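Local coordinates for protein putative endo-1,4-beta-xylanase (Bacteroides thetaiotaomicron VPI-5482, PDB 5MSX) that probably hydrolyses O-glycosidic bonds in plant pectin as a calcium-binding family 43 glycoside hydrolase, likely an arabinofuranosidase, at residues I30-A35 against R398-H403; K71-W76 against G312-V317; G209-L214 against V228-S233; V406-M411 against R443-K448. One frame throughout, in Å; residues are numbered along the deposited sequence.

Contact 1. Residues I30-A35 against R398-H403. With EDO (1,2-ethanediol), chain B.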
loop_
_atom_site.group_PDB
_atom_site.type_symbol
_atom_site.label_atom_id
_atom_site.label_comp_id
_atom_site.label_asym_id
_atom_site.label_seq_id
_atom_site.Cartn_x
_atom_site.Cartn_y
_atom_site.Cartn_z
ATOM N N ILE C 30 -20.131 -24.274 13.044
ATOM C CA ILE C 30 -20.533 -24.343 11.634
ATOM C C ILE C 30 -21.118 -25.723 11.378
ATOM O O ILE C 30 -20.647 -26.699 11.977
ATOM C CB ILE C 30 -19.301 -24.147 10.731
ATOM C CG1 ILE C 30 -18.725 -22.739 10.914
ATOM C CG2 ILE C 30 -19.596 -24.402 9.254
ATOM C CD1 ILE C 30 -19.663 -21.611 10.576
ATOM N N PRO C 31 -22.145 -25.817 10.497
ATOM C CA PRO C 31 -22.730 -27.135 10.106
ATOM C C PRO C 31 -21.957 -27.772 8.961
ATOM O O PRO C 31 -22.447 -27.921 7.852
ATOM C CB PRO C 31 -24.170 -26.788 9.716
ATOM C CG PRO C 31 -24.112 -25.364 9.299
ATOM C CD PRO C 31 -23.017 -24.697 10.093
ATOM N N ASP C 32 -20.717 -28.093 9.251
ATOM C CA ASP C 32 -19.860 -28.782 8.347
ATOM C C ASP C 32 -18.678 -29.238 9.203
ATOM O O ASP C 32 -18.585 -28.904 10.389
ATOM C CB ASP C 32 -19.417 -27.845 7.198
ATOM C CG ASP C 32 -18.909 -28.595 5.957
ATOM O OD1 ASP C 32 -18.863 -29.847 5.973
ATOM O OD2 ASP C 32 -18.490 -27.924 4.979
ATOM N N MET C 33 -17.809 -30.022 8.608
ATOM C CA MET C 33 -16.546 -30.364 9.195
ATOM C C MET C 33 -15.515 -29.341 8.733
ATOM O O MET C 33 -15.182 -29.279 7.545
ATOM C CB MET C 33 -16.180 -31.804 8.811
ATOM C CG MET C 33 -17.131 -32.785 9.495
ATOM S SD MET C 33 -16.774 -34.499 9.154
ATOM C CE MET C 33 -17.831 -35.333 10.341
ATOM N N ILE C 34 -15.097 -28.488 9.678
ATOM C CA ILE C 34 -14.104 -27.474 9.441
ATOM C C ILE C 34 -13.059 -27.487 10.556
ATOM O O ILE C 34 -13.353 -27.888 11.701
ATOM C CB ILE C 34 -14.720 -26.068 9.277
ATOM C CG1 ILE C 34 -15.427 -25.586 10.555
ATOM C CG2 ILE C 34 -15.672 -26.046 8.080
ATOM C CD1 ILE C 34 -15.486 -24.073 10.654
ATOM N N ALA C 35 -11.854 -27.077 10.187
ATOM C CA ALA C 35 -10.731 -26.986 11.081
ATOM C C ALA C 35 -9.878 -25.749 10.752
ATOM O O ALA C 35 -10.050 -25.110 9.707
ATOM C CB ALA C 35 -9.887 -28.240 10.955
ATOM N N ARG C 398 -21.556 -32.455 3.916
ATOM C CA ARG C 398 -20.632 -32.158 2.808
ATOM C C ARG C 398 -21.210 -31.129 1.797
ATOM O O ARG C 398 -21.208 -31.361 0.577
ATOM C CB ARG C 398 -20.135 -33.421 2.095
ATOM C CG ARG C 398 -18.884 -33.152 1.256
ATOM C CD ARG C 398 -18.463 -34.372 0.470
ATOM N NE ARG C 398 -17.846 -35.378 1.332
ATOM C CZ ARG C 398 -17.461 -36.595 0.942
ATOM N NH1 ARG C 398 -17.632 -36.995 -0.310
ATOM N NH2 ARG C 398 -16.896 -37.416 1.811
ATOM N N PRO C 399 -21.637 -29.957 2.305
ATOM C CA PRO C 399 -22.332 -28.921 1.534
ATOM C C PRO C 399 -21.486 -28.352 0.370
ATOM O O PRO C 399 -22.030 -27.895 -0.680
ATOM C CB PRO C 399 -22.617 -27.860 2.597
ATOM C CG PRO C 399 -21.496 -27.983 3.543
ATOM C CD PRO C 399 -21.315 -29.469 3.659
ATOM N N THR C 400 -20.167 -28.376 0.537
ATOM C CA THR C 400 -19.291 -27.798 -0.461
ATOM C C THR C 400 -19.186 -28.661 -1.723
ATOM O O THR C 400 -18.646 -28.180 -2.714
ATOM C CB THR C 400 -17.882 -27.528 0.066
ATOM O OG1 THR C 400 -17.246 -28.759 0.443
ATOM C CG2 THR C 400 -17.921 -26.541 1.256
ATOM N N ALA C 401 -19.652 -29.918 -1.686
ATOM C CA ALA C 401 -19.689 -30.761 -2.904
ATOM C C ALA C 401 -20.985 -30.617 -3.689
ATOM O O ALA C 401 -21.104 -31.176 -4.790
ATOM C CB ALA C 401 -19.426 -32.211 -2.569
ATOM N N GLY C 402 -21.946 -29.868 -3.141
ATOM C CA GLY C 402 -23.169 -29.515 -3.846
ATOM C C GLY C 402 -24.239 -30.581 -3.684
ATOM O O GLY C 402 -23.921 -31.762 -3.528
ATOM N N HIS C 403 -25.496 -30.156 -3.686
ATOM C CA HIS C 403 -26.633 -31.070 -3.621
ATOM C C HIS C 403 -27.710 -30.732 -4.648
ATOM O O HIS C 403 -27.924 -29.559 -4.974
ATOM C CB HIS C 403 -27.275 -31.052 -2.236
ATOM C CG HIS C 403 -26.473 -31.771 -1.210
ATOM N ND1 HIS C 403 -25.310 -31.255 -0.696
ATOM C CD2 HIS C 403 -26.648 -32.974 -0.616
ATOM C CE1 HIS C 403 -24.800 -32.103 0.172
ATOM N NE2 HIS C 403 -25.591 -33.155 0.240
HETATM C C1 EDO B . -25.538 -27.869 1.819
HETATM O O1 EDO B . -26.637 -27.358 2.573
HETATM C C2 EDO B . -25.742 -28.071 0.311
HETATM O O2 EDO B . -24.640 -28.527 -0.489
HETATM O O HOH W 1 -18.347 -29.421 2.708
HETATM O O HOH W 2 -20.369 -31.734 6.394
#

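Contact 2. Residues K71-W76 against G312-V317. With EDO (1,2-ethanediol), chain D.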
loop_
_atom_site.group_PDB
_atom_site.type_symbol
_atom_site.label_atom_id
_atom_site.label_comp_id
_atom_site.label_asym_id
_atom_site.label_seq_id
_atom_site.Cartn_x
_atom_site.Cartn_y
_atom_site.Cartn_z
ATOM N N LYS C 71 -24.524 -12.838 10.460
ATOM C CA LYS C 71 -24.804 -11.536 11.048
ATOM C C LYS C 71 -24.818 -11.589 12.563
ATOM O O LYS C 71 -24.579 -10.575 13.225
ATOM C CB LYS C 71 -26.129 -11.003 10.525
ATOM C CG LYS C 71 -26.112 -10.799 9.020
ATOM C CD LYS C 71 -27.365 -10.089 8.521
ATOM C CE LYS C 71 -27.276 -9.791 7.029
ATOM N NZ LYS C 71 -27.655 -10.986 6.225
ATOM N N ASP C 72 -25.098 -12.763 13.118
ATOM C CA ASP C 72 -25.340 -12.892 14.560
ATOM C C ASP C 72 -24.437 -13.913 15.282
ATOM O O ASP C 72 -24.529 -14.037 16.498
ATOM C CB ASP C 72 -26.818 -13.241 14.820
ATOM C CG ASP C 72 -27.258 -14.559 14.150
ATOM O OD1 ASP C 72 -26.469 -15.238 13.459
ATOM O OD2 ASP C 72 -28.428 -14.939 14.313
ATOM N N PHE C 73 -23.587 -14.630 14.542
ATOM C CA PHE C 73 -22.735 -15.723 15.095
ATOM C C PHE C 73 -23.456 -17.065 15.369
ATOM O O PHE C 73 -22.850 -18.009 15.912
ATOM C CB PHE C 73 -21.992 -15.265 16.369
ATOM C CG PHE C 73 -20.599 -15.824 16.477
ATOM C CD1 PHE C 73 -19.583 -15.324 15.668
ATOM C CD2 PHE C 73 -20.306 -16.850 17.376
ATOM C CE1 PHE C 73 -18.283 -15.834 15.751
ATOM C CE2 PHE C 73 -19.012 -17.371 17.451
ATOM C CZ PHE C 73 -18.002 -16.872 16.628
ATOM N N VAL C 74 -24.716 -17.167 14.956
ATOM C CA VAL C 74 -25.530 -18.377 15.170
ATOM C C VAL C 74 -25.892 -18.989 13.813
ATOM O O VAL C 74 -25.629 -20.162 13.563
ATOM C CB VAL C 74 -26.779 -18.027 15.983
ATOM C CG1 VAL C 74 -27.678 -19.232 16.181
ATOM C CG2 VAL C 74 -26.354 -17.461 17.335
ATOM N N HIS C 75 -26.486 -18.176 12.938
ATOM C CA HIS C 75 -26.837 -18.592 11.584
ATOM C C HIS C 75 -25.750 -18.260 10.606
ATOM O O HIS C 75 -25.461 -17.090 10.394
ATOM C CB HIS C 75 -28.143 -17.904 11.173
ATOM C CG HIS C 75 -29.269 -18.217 12.101
ATOM N ND1 HIS C 75 -29.636 -17.381 13.134
ATOM C CD2 HIS C 75 -30.062 -19.309 12.198
ATOM C CE1 HIS C 75 -30.633 -17.929 13.805
ATOM N NE2 HIS C 75 -30.913 -19.097 13.255
ATOM N N TRP C 76 -25.165 -19.293 10.000
ATOM C CA TRP C 76 -24.022 -19.169 9.101
ATOM C C TRP C 76 -24.399 -19.627 7.712
ATOM O O TRP C 76 -25.259 -20.479 7.583
ATOM C CB TRP C 76 -22.872 -20.043 9.615
ATOM C CG TRP C 76 -22.302 -19.565 10.929
ATOM C CD1 TRP C 76 -22.742 -19.879 12.185
ATOM C CD2 TRP C 76 -21.194 -18.668 11.099
ATOM N NE1 TRP C 76 -21.978 -19.227 13.124
ATOM C CE2 TRP C 76 -21.022 -18.479 12.485
ATOM C CE3 TRP C 76 -20.343 -17.993 10.209
ATOM C CZ2 TRP C 76 -20.015 -17.636 13.014
ATOM C CZ3 TRP C 76 -19.332 -17.163 10.727
ATOM C CH2 TRP C 76 -19.177 -17.002 12.119
ATOM N N GLY C 312 -23.551 -18.611 21.852
ATOM C CA GLY C 312 -24.813 -17.953 21.455
ATOM C C GLY C 312 -24.569 -16.811 20.496
ATOM O O GLY C 312 -23.529 -16.773 19.786
ATOM N N ALA C 313 -25.507 -15.873 20.484
ATOM C CA ALA C 313 -25.450 -14.736 19.582
ATOM C C ALA C 313 -24.533 -13.643 20.137
ATOM O O ALA C 313 -24.628 -13.283 21.301
ATOM C CB ALA C 313 -26.864 -14.172 19.331
ATOM N N LEU C 314 -23.654 -13.113 19.289
ATOM C CA LEU C 314 -22.754 -12.033 19.648
ATOM C C LEU C 314 -23.225 -10.694 19.093
ATOM O O LEU C 314 -22.561 -9.681 19.295
ATOM C CB LEU C 314 -21.339 -12.349 19.157
ATOM C CG LEU C 314 -20.715 -13.644 19.720
ATOM C CD1 LEU C 314 -19.245 -13.725 19.334
ATOM C CD2 LEU C 314 -20.890 -13.705 21.234
ATOM N N LYS C 315 -24.364 -10.689 18.406
ATOM C CA LYS C 315 -25.021 -9.468 17.963
ATOM C C LYS C 315 -26.534 -9.694 17.949
ATOM O O LYS C 315 -26.990 -10.762 17.528
ATOM C CB LYS C 315 -24.593 -9.126 16.547
ATOM C CG LYS C 315 -23.250 -8.462 16.406
ATOM C CD LYS C 315 -22.956 -8.292 14.922
ATOM C CE LYS C 315 -21.584 -7.714 14.654
ATOM N NZ LYS C 315 -21.460 -6.359 15.233
ATOM N N LYS C 316 -27.290 -8.684 18.384
ATOM C CA LYS C 316 -28.749 -8.686 18.294
ATOM C C LYS C 316 -29.131 -8.333 16.871
ATOM O O LYS C 316 -28.883 -7.211 16.454
ATOM C CB LYS C 316 -29.338 -7.648 19.245
ATOM N N VAL C 317 -29.682 -9.285 16.111
ATOM C CA VAL C 317 -30.305 -9.001 14.797
ATOM C C VAL C 317 -31.701 -9.610 14.733
ATOM O O VAL C 317 -32.021 -10.547 15.460
ATOM C CB VAL C 317 -29.483 -9.485 13.572
ATOM C CG1 VAL C 317 -28.070 -8.938 13.620
ATOM C CG2 VAL C 317 -29.475 -11.000 13.454
HETATM C C1 EDO D . -21.105 -8.961 22.135
HETATM O O1 EDO D . -20.172 -8.995 21.033
HETATM C C2 EDO D . -20.706 -10.014 23.166
HETATM O O2 EDO D . -19.277 -10.229 23.109
HETATM O O HOH W 3 -22.797 -19.151 18.310
#

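Contact 3. Residues G209-L214 against V228-S233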
loop_
_atom_site.group_PDB
_atom_site.type_symbol
_atom_site.label_atom_id
_atom_site.label_comp_id
_atom_site.label_asym_id
_atom_site.label_seq_id
_atom_site.Cartn_x
_atom_site.Cartn_y
_atom_site.Cartn_z
ATOM N N GLY C 209 -1.369 -3.277 25.328
ATOM C CA GLY C 209 0.088 -3.220 25.292
ATOM C C GLY C 209 0.860 -4.522 25.431
ATOM O O GLY C 209 2.087 -4.483 25.447
ATOM N N ILE C 210 0.177 -5.669 25.542
ATOM C CA ILE C 210 0.837 -6.956 25.662
ATOM C C ILE C 210 0.622 -7.760 24.367
ATOM O O ILE C 210 -0.490 -7.856 23.859
ATOM C CB ILE C 210 0.325 -7.745 26.888
ATOM C CG1 ILE C 210 0.433 -6.877 28.151
ATOM C CG2 ILE C 210 1.085 -9.063 27.061
ATOM C CD1 ILE C 210 -0.070 -7.548 29.433
ATOM N N TYR C 211 1.716 -8.297 23.852
ATOM C CA TYR C 211 1.750 -9.170 22.698
ATOM C C TYR C 211 1.649 -10.630 23.157
ATOM O O TYR C 211 2.359 -11.036 24.072
ATOM C CB TYR C 211 3.059 -8.964 21.932
ATOM C CG TYR C 211 3.299 -7.580 21.360
ATOM C CD1 TYR C 211 2.582 -7.116 20.247
ATOM C CD2 TYR C 211 4.285 -6.755 21.883
ATOM C CE1 TYR C 211 2.822 -5.869 19.711
ATOM C CE2 TYR C 211 4.526 -5.490 21.355
ATOM C CZ TYR C 211 3.808 -5.058 20.272
ATOM O OH TYR C 211 4.087 -3.827 19.723
ATOM N N TYR C 212 0.740 -11.385 22.535
ATOM C CA TYR C 212 0.440 -12.782 22.876
ATOM C C TYR C 212 0.754 -13.681 21.702
ATOM O O TYR C 212 0.211 -13.497 20.621
ATOM C CB TYR C 212 -1.036 -12.932 23.247
ATOM C CG TYR C 212 -1.409 -12.213 24.510
ATOM C CD1 TYR C 212 -1.836 -10.877 24.491
ATOM C CD2 TYR C 212 -1.311 -12.843 25.738
ATOM C CE1 TYR C 212 -2.173 -10.208 25.658
ATOM C CE2 TYR C 212 -1.622 -12.168 26.912
ATOM C CZ TYR C 212 -2.077 -10.860 26.863
ATOM O OH TYR C 212 -2.379 -10.181 28.048
ATOM N N TYR C 213 1.658 -14.640 21.911
ATOM C CA TYR C 213 1.991 -15.648 20.922
ATOM C C TYR C 213 1.543 -17.021 21.432
ATOM O O TYR C 213 2.138 -17.574 22.346
ATOM C CB TYR C 213 3.510 -15.669 20.631
ATOM C CG TYR C 213 3.855 -16.720 19.641
ATOM C CD1 TYR C 213 3.494 -16.567 18.332
ATOM C CD2 TYR C 213 4.491 -17.903 20.023
ATOM C CE1 TYR C 213 3.714 -17.558 17.413
ATOM C CE2 TYR C 213 4.743 -18.907 19.099
ATOM C CZ TYR C 213 4.339 -18.738 17.799
ATOM O OH TYR C 213 4.573 -19.681 16.829
ATOM N N LEU C 214 0.505 -17.554 20.806
ATOM C CA LEU C 214 -0.053 -18.867 21.126
ATOM C C LEU C 214 0.379 -19.823 20.039
ATOM O O LEU C 214 0.316 -19.473 18.856
ATOM C CB LEU C 214 -1.606 -18.818 21.138
ATOM C CG LEU C 214 -2.339 -18.124 22.298
ATOM C CD1 LEU C 214 -1.933 -16.680 22.483
ATOM C CD2 LEU C 214 -3.838 -18.217 22.044
ATOM N N VAL C 228 3.243 -17.727 25.124
ATOM C CA VAL C 228 4.194 -16.805 25.711
ATOM C C VAL C 228 3.736 -15.359 25.450
ATOM O O VAL C 228 2.850 -15.101 24.606
ATOM C CB VAL C 228 5.633 -17.015 25.152
ATOM C CG1 VAL C 228 6.149 -18.382 25.544
ATOM C CG2 VAL C 228 5.720 -16.850 23.630
ATOM N N MET C 229 4.324 -14.428 26.191
ATOM C CA MET C 229 3.917 -13.005 26.170
ATOM C C MET C 229 5.119 -12.106 26.049
ATOM O O MET C 229 6.183 -12.438 26.573
ATOM C CB MET C 229 3.277 -12.600 27.476
ATOM C CG MET C 229 1.898 -13.104 27.689
ATOM S SD MET C 229 1.426 -12.791 29.407
ATOM C CE MET C 229 2.554 -13.780 30.345
ATOM N N SER C 230 4.933 -10.963 25.396
ATOM C CA SER C 230 5.951 -9.932 25.395
ATOM C C SER C 230 5.351 -8.564 25.576
ATOM O O SER C 230 4.270 -8.273 25.052
ATOM C CB SER C 230 6.704 -9.945 24.083
ATOM O OG SER C 230 7.582 -8.833 24.050
ATOM N N ARG C 231 6.095 -7.726 26.289
ATOM C CA ARG C 231 5.822 -6.305 26.364
ATOM C C ARG C 231 6.792 -5.489 25.534
ATOM O O ARG C 231 6.786 -4.281 25.654
ATOM C CB ARG C 231 5.910 -5.830 27.825
ATOM C CG ARG C 231 4.946 -6.531 28.749
ATOM C CD ARG C 231 5.259 -6.252 30.202
ATOM N NE ARG C 231 4.019 -5.996 30.908
ATOM C CZ ARG C 231 3.287 -6.895 31.565
ATOM N NH1 ARG C 231 3.662 -8.178 31.652
ATOM N NH2 ARG C 231 2.155 -6.493 32.156
ATOM N N VAL C 232 7.602 -6.112 24.688
ATOM C CA VAL C 232 8.608 -5.392 23.921
ATOM C C VAL C 232 8.180 -5.272 22.471
ATOM O O VAL C 232 7.957 -4.180 21.999
ATOM C CB VAL C 232 10.004 -6.073 24.007
ATOM C CG1 VAL C 232 11.021 -5.347 23.130
ATOM C CG2 VAL C 232 10.485 -6.104 25.447
ATOM N N SER C 233 8.080 -6.392 21.759
ATOM C CA SER C 233 7.731 -6.353 20.338
ATOM C C SER C 233 7.114 -7.678 19.904
ATOM O O SER C 233 7.219 -8.676 20.624
ATOM C CB SER C 233 8.988 -6.050 19.482
ATOM O OG SER C 233 9.784 -7.210 19.301
#

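Contact 4. Residues V406-M411 against R443-K448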
loop_
_atom_site.group_PDB
_atom_site.type_symbol
_atom_site.label_atom_id
_atom_site.label_comp_id
_atom_site.label_asym_id
_atom_site.label_seq_id
_atom_site.Cartn_x
_atom_site.Cartn_y
_atom_site.Cartn_z
ATOM N N VAL C 406 -35.329 -32.451 -4.275
ATOM C CA VAL C 406 -36.710 -32.130 -4.527
ATOM C C VAL C 406 -37.310 -31.965 -3.159
ATOM O O VAL C 406 -37.089 -32.808 -2.299
ATOM C CB VAL C 406 -37.442 -33.306 -5.240
ATOM C CG1 VAL C 406 -38.881 -32.941 -5.537
ATOM C CG2 VAL C 406 -36.710 -33.713 -6.513
ATOM N N ILE C 407 -38.058 -30.893 -2.956
ATOM C CA ILE C 407 -38.862 -30.745 -1.755
ATOM C C ILE C 407 -40.321 -30.853 -2.151
ATOM O O ILE C 407 -40.734 -30.325 -3.197
ATOM C CB ILE C 407 -38.592 -29.436 -0.974
ATOM C CG1 ILE C 407 -39.480 -29.362 0.275
ATOM C CG2 ILE C 407 -38.805 -28.188 -1.826
ATOM C CD1 ILE C 407 -38.878 -28.518 1.383
ATOM N N GLU C 408 -41.079 -31.550 -1.315
ATOM C CA GLU C 408 -42.492 -31.786 -1.522
ATOM C C GLU C 408 -43.200 -31.506 -0.214
ATOM O O GLU C 408 -42.587 -31.563 0.848
ATOM C CB GLU C 408 -42.733 -33.238 -1.915
ATOM C CG GLU C 408 -42.115 -33.652 -3.232
ATOM C CD GLU C 408 -41.943 -35.150 -3.375
ATOM O OE1 GLU C 408 -41.439 -35.808 -2.433
ATOM O OE2 GLU C 408 -42.285 -35.677 -4.446
ATOM N N ALA C 409 -44.490 -31.212 -0.315
ATOM C CA ALA C 409 -45.354 -30.949 0.824
ATOM C C ALA C 409 -46.594 -31.850 0.758
ATOM O O ALA C 409 -46.958 -32.347 -0.325
ATOM C CB ALA C 409 -45.768 -29.484 0.822
ATOM N N SER C 410 -47.250 -32.033 1.902
ATOM C CA SER C 410 -48.446 -32.875 1.985
ATOM C C SER C 410 -49.310 -32.552 3.176
ATOM O O SER C 410 -48.844 -31.983 4.173
ATOM C CB SER C 410 -48.054 -34.349 2.041
ATOM O OG SER C 410 -49.163 -35.179 2.341
ATOM N N MET C 411 -50.578 -32.944 3.058
ATOM C CA MET C 411 -51.584 -32.774 4.106
ATOM C C MET C 411 -51.758 -34.051 4.929
ATOM O O MET C 411 -52.131 -33.966 6.099
ATOM C CB MET C 411 -52.937 -32.385 3.470
ATOM C CG MET C 411 -53.581 -31.122 4.031
ATOM S SD MET C 411 -52.730 -29.553 3.721
ATOM C CE MET C 411 -52.174 -29.715 2.023
ATOM N N ARG C 443 -41.078 -33.138 2.791
ATOM C CA ARG C 443 -40.186 -34.197 2.448
ATOM C C ARG C 443 -39.128 -33.688 1.514
ATOM O O ARG C 443 -39.430 -32.976 0.555
ATOM C CB ARG C 443 -40.946 -35.339 1.754
ATOM C CG ARG C 443 -40.054 -36.489 1.309
ATOM C CD ARG C 443 -40.861 -37.731 0.941
ATOM N NE ARG C 443 -41.398 -37.660 -0.420
ATOM C CZ ARG C 443 -42.382 -38.428 -0.895
ATOM N NH1 ARG C 443 -42.970 -39.344 -0.132
ATOM N NH2 ARG C 443 -42.782 -38.281 -2.154
ATOM N N ILE C 444 -37.902 -34.120 1.765
ATOM C CA ILE C 444 -36.767 -33.849 0.890
ATOM C C ILE C 444 -36.390 -35.173 0.288
ATOM O O ILE C 444 -36.289 -36.143 1.015
ATOM C CB ILE C 444 -35.571 -33.310 1.694
ATOM C CG1 ILE C 444 -35.923 -31.954 2.285
ATOM C CG2 ILE C 444 -34.304 -33.215 0.838
ATOM C CD1 ILE C 444 -35.264 -31.708 3.614
ATOM N N LYS C 445 -36.212 -35.225 -1.027
ATOM C CA LYS C 445 -35.579 -36.375 -1.659
ATOM C C LYS C 445 -34.256 -35.891 -2.209
ATOM O O LYS C 445 -34.218 -34.887 -2.890
ATOM C CB LYS C 445 -36.430 -36.943 -2.809
ATOM C CG LYS C 445 -37.823 -37.420 -2.420
ATOM C CD LYS C 445 -38.468 -38.253 -3.537
ATOM C CE LYS C 445 -39.098 -37.369 -4.602
ATOM N NZ LYS C 445 -39.222 -38.055 -5.920
ATOM N N ILE C 446 -33.184 -36.621 -1.951
ATOM C CA ILE C 446 -31.864 -36.195 -2.355
ATOM C C ILE C 446 -31.504 -36.920 -3.640
ATOM O O ILE C 446 -31.510 -38.142 -3.689
ATOM C CB ILE C 446 -30.820 -36.432 -1.234
ATOM C CG1 ILE C 446 -31.267 -35.702 0.038
ATOM C CG2 ILE C 446 -29.437 -35.943 -1.667
ATOM C CD1 ILE C 446 -30.385 -35.897 1.249
ATOM N N LEU C 447 -31.162 -36.142 -4.666
ATOM C CA LEU C 447 -30.883 -36.648 -6.005
ATOM C C LEU C 447 -29.401 -36.748 -6.294
ATOM O O LEU C 447 -28.974 -37.709 -6.925
ATOM C CB LEU C 447 -31.569 -35.754 -7.038
ATOM C CG LEU C 447 -33.111 -35.725 -6.979
ATOM C CD1 LEU C 447 -33.664 -34.502 -7.715
ATOM C CD2 LEU C 447 -33.688 -37.018 -7.541
ATOM N N LYS C 448 -28.624 -35.755 -5.851
ATOM C CA LYS C 448 -27.162 -35.819 -5.874
ATOM C C LYS C 448 -26.579 -35.176 -4.607
ATOM O O LYS C 448 -27.238 -34.379 -3.934
ATOM C CB LYS C 448 -26.627 -35.138 -7.127
#

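Contact 1. Residues I30-A35 against R398-H403
The two backbones come nearest where Asp32 faces Arg398, their CA atoms 6.5 Å apart, and no direct hydrogen bond joins the segments. On one side Pro31 centres an inverse gamma turn that presents Asp32; on the other, residues 399-401 form a short 3-10 turn, whose first residue, proline, suits a position that needs no N-H. With chi1 at -160°, CG of Asp32 is swung to the far side from its own nitrogen, and the carboxylate lies obliquely across the Pro399 ring, OD2 3.3 Å from Pro399 CG. Two waters extend its reach. One donates to Asp32 OD2 and is 2.6 Å from Thr400 OG1, a hydroxyl that also bonds Tyr55. The other donates to Asp32 OD1 and accepts from Arg398 N at 2.8 Å. Met33 N adds a bond to Asp32 OD1 from above the carboxylate plane. Beyond the proline, a 1,2-ethanediol, probably from the crystallisation liquor, links Pro399 O to His403 ND1, its O2 2.8 Å from that nitrogen. Replacing Asp32 by an alanine removes the carboxylate both waters donate to, and is likely to leave Arg398 N and Thr400 OG1 without their water-mediated tie to 30-35. Thus the family 43 catalytic domain meets the F5/8 type C domain, close to the calcium ligand Trp454, through a buried carboxylate held by two ordered waters and Met33 N, which probably help offset its charge.

Contact 2. Residues K71-W76 against G312-V317
The Phe73 ring is sandwiched: Leu314 CD1 sits over the centre of one face, and Trp76 CZ2 lies above the opposite face, offset toward the rim. The leucine methyl is 3.8 Å from the Phe73 ring centroid, a clear CH-pi contact, while Gly312 O stands at the ring edge. The His75 ring has Val74 CG1 over one face and Asp72 OD2 at its edge, in plane.

Aspartate suits the start of this turn because its short carboxylate reaches the N-H groups that follow. OD1 accepts from Val74 N and His75 N, both from the same face, giving an Asx turn and the wider Asx motif; OD2 uses its syn lone pair to take His75 ND1 at 3.0 Å. With chi1 at 59°, CG lies between nitrogen and carbonyl carbon, folding the carboxylate back over those residues. Across the contact, Leu314 N donates to Asp72 O at 3.1 Å, and Val317 CG2 packs against Asp72 CB. A water donates to both Phe73 O and Gly312 O; the positive phi of Gly312 favours glycine. Glu297 of the second subunit packs on Lys71 and Val317.

One direct backbone bond therefore joins the loop between strands 67-70 and 78-79 to that between strands 287-293 and 325-330, with apolar packing beside it; the carboxylate, bonded through both oxygens within its own turn, fixes that turn's shape and would probably favour a protonated His75.

Contact 3. Residues G209-L214 against V228-S233
Ser230, paired with Tyr211 across the hairpin, has its OG gripped by several groups: Val232 N donates to it at 2.8 Å, Ser233 N does so weakly, and Pro237 O is also bonded to it. The first of these makes an ST turn, for which serine is well suited, and curls the chain after the strand. Tyr211 CG lies anti to the carbonyl carbon (chi1 -62°), which lays the ring beside Ser230 O and brings one face, toward its rim, against Ser233 C.

The strands are antiparallel. Tyr211 pairs with Ser230 and Tyr213 with Val228 through two backbone bonds each, Tyr211 N reaching Ser230 O at 2.8 Å. On the other side of the sheet, Tyr212 and Met229 form the non-hydrogen-bonded pair. Met229 CG comes 3.7 Å from Tyr212 CE2, its sulfur makes an oblique Met-aromatic contact, and Ile210 CG2 covers one face of the Tyr212 ring. Ile210 CD1 also lies over the Arg231 guanidinium.

These are the middle strands of a four-stranded blade, consistent with the family's beta-propeller; bulky tyrosines fill both sides, and the hydroxyls of Tyr211 and Tyr212, bonded to Asp160 and Gly299 O, are satisfied.

Contact 4. Residues V406-M411 against R443-K448
Arg443 runs alongside Glu408, pointing the same way, and its guanidinium edge closes on a single carboxylate oxygen. This is a hydrogen-bonded antiparallel pair in the beta-sandwich of the F5/8 type C domain. Arg443 NE reaches Glu408 OE1 at 2.7 Å, nearly along its C-O axis, while NH2 meets the same oxygen at 2.8 Å from above the carboxylate plane; the grip is side-on, through NE and NH2, with the two planes 51° apart. A bend at chi3, 82°, brings the guanidinium round to that oxygen, and Trp416 adds a cation-pi contact. A leucine at Arg443 would probably leave Glu408 without its salt-bridge mate, close to the like charge of Glu418 and with Lys445 NZ, 4.1 Å from Glu408 OE2, too far for a full ion pair. Lys445 CE nevertheless packs 3.6 Å from Glu408 OE1.

Val406 and Lys445 form the second hydrogen-bonded pair, Lys445 N donating to Val406 O at 2.9 Å. Between these two pairs, Ile407 and Ile444 project to the other side of the sheet, where Ile394 and Ile453 pack on Ile444; branched aliphatic residues suit that buried side. On the first side the buried Glu408 is matched by the partly exposed Arg443 and Lys445, whose long chains carry charge to it. Leu447 and Lys448 make a classic bulge, beside which Val406 CG2 presses on Leu447 CD1 at 3.4 Å, tighter than usual.

How the contacts relate
Along the chain, contact 1 opens first and closes after contacts 2 and 3 are complete; contact 2 in turn encloses the short hairpin of contact 3, and contact 4 follows them all. Contacts 1 and 2 have centres 19 Å apart and touch where Ile30 CD1 meets Trp76 CG. Contact 1 also reaches contact 4, 21 Å away between centres, through His403 on Ile446 and Lys448, segment 398-403 leading into strand 403-410, on which contact 4 lies. Contact 3 stands apart in its propeller blade, 54 Å from contact 4 centre to centre and across the chain's middle. Contact 1 thus bridges the catalytic and F5/8 type C domains, whose own strands hold contacts 3 and 4 at opposite ends.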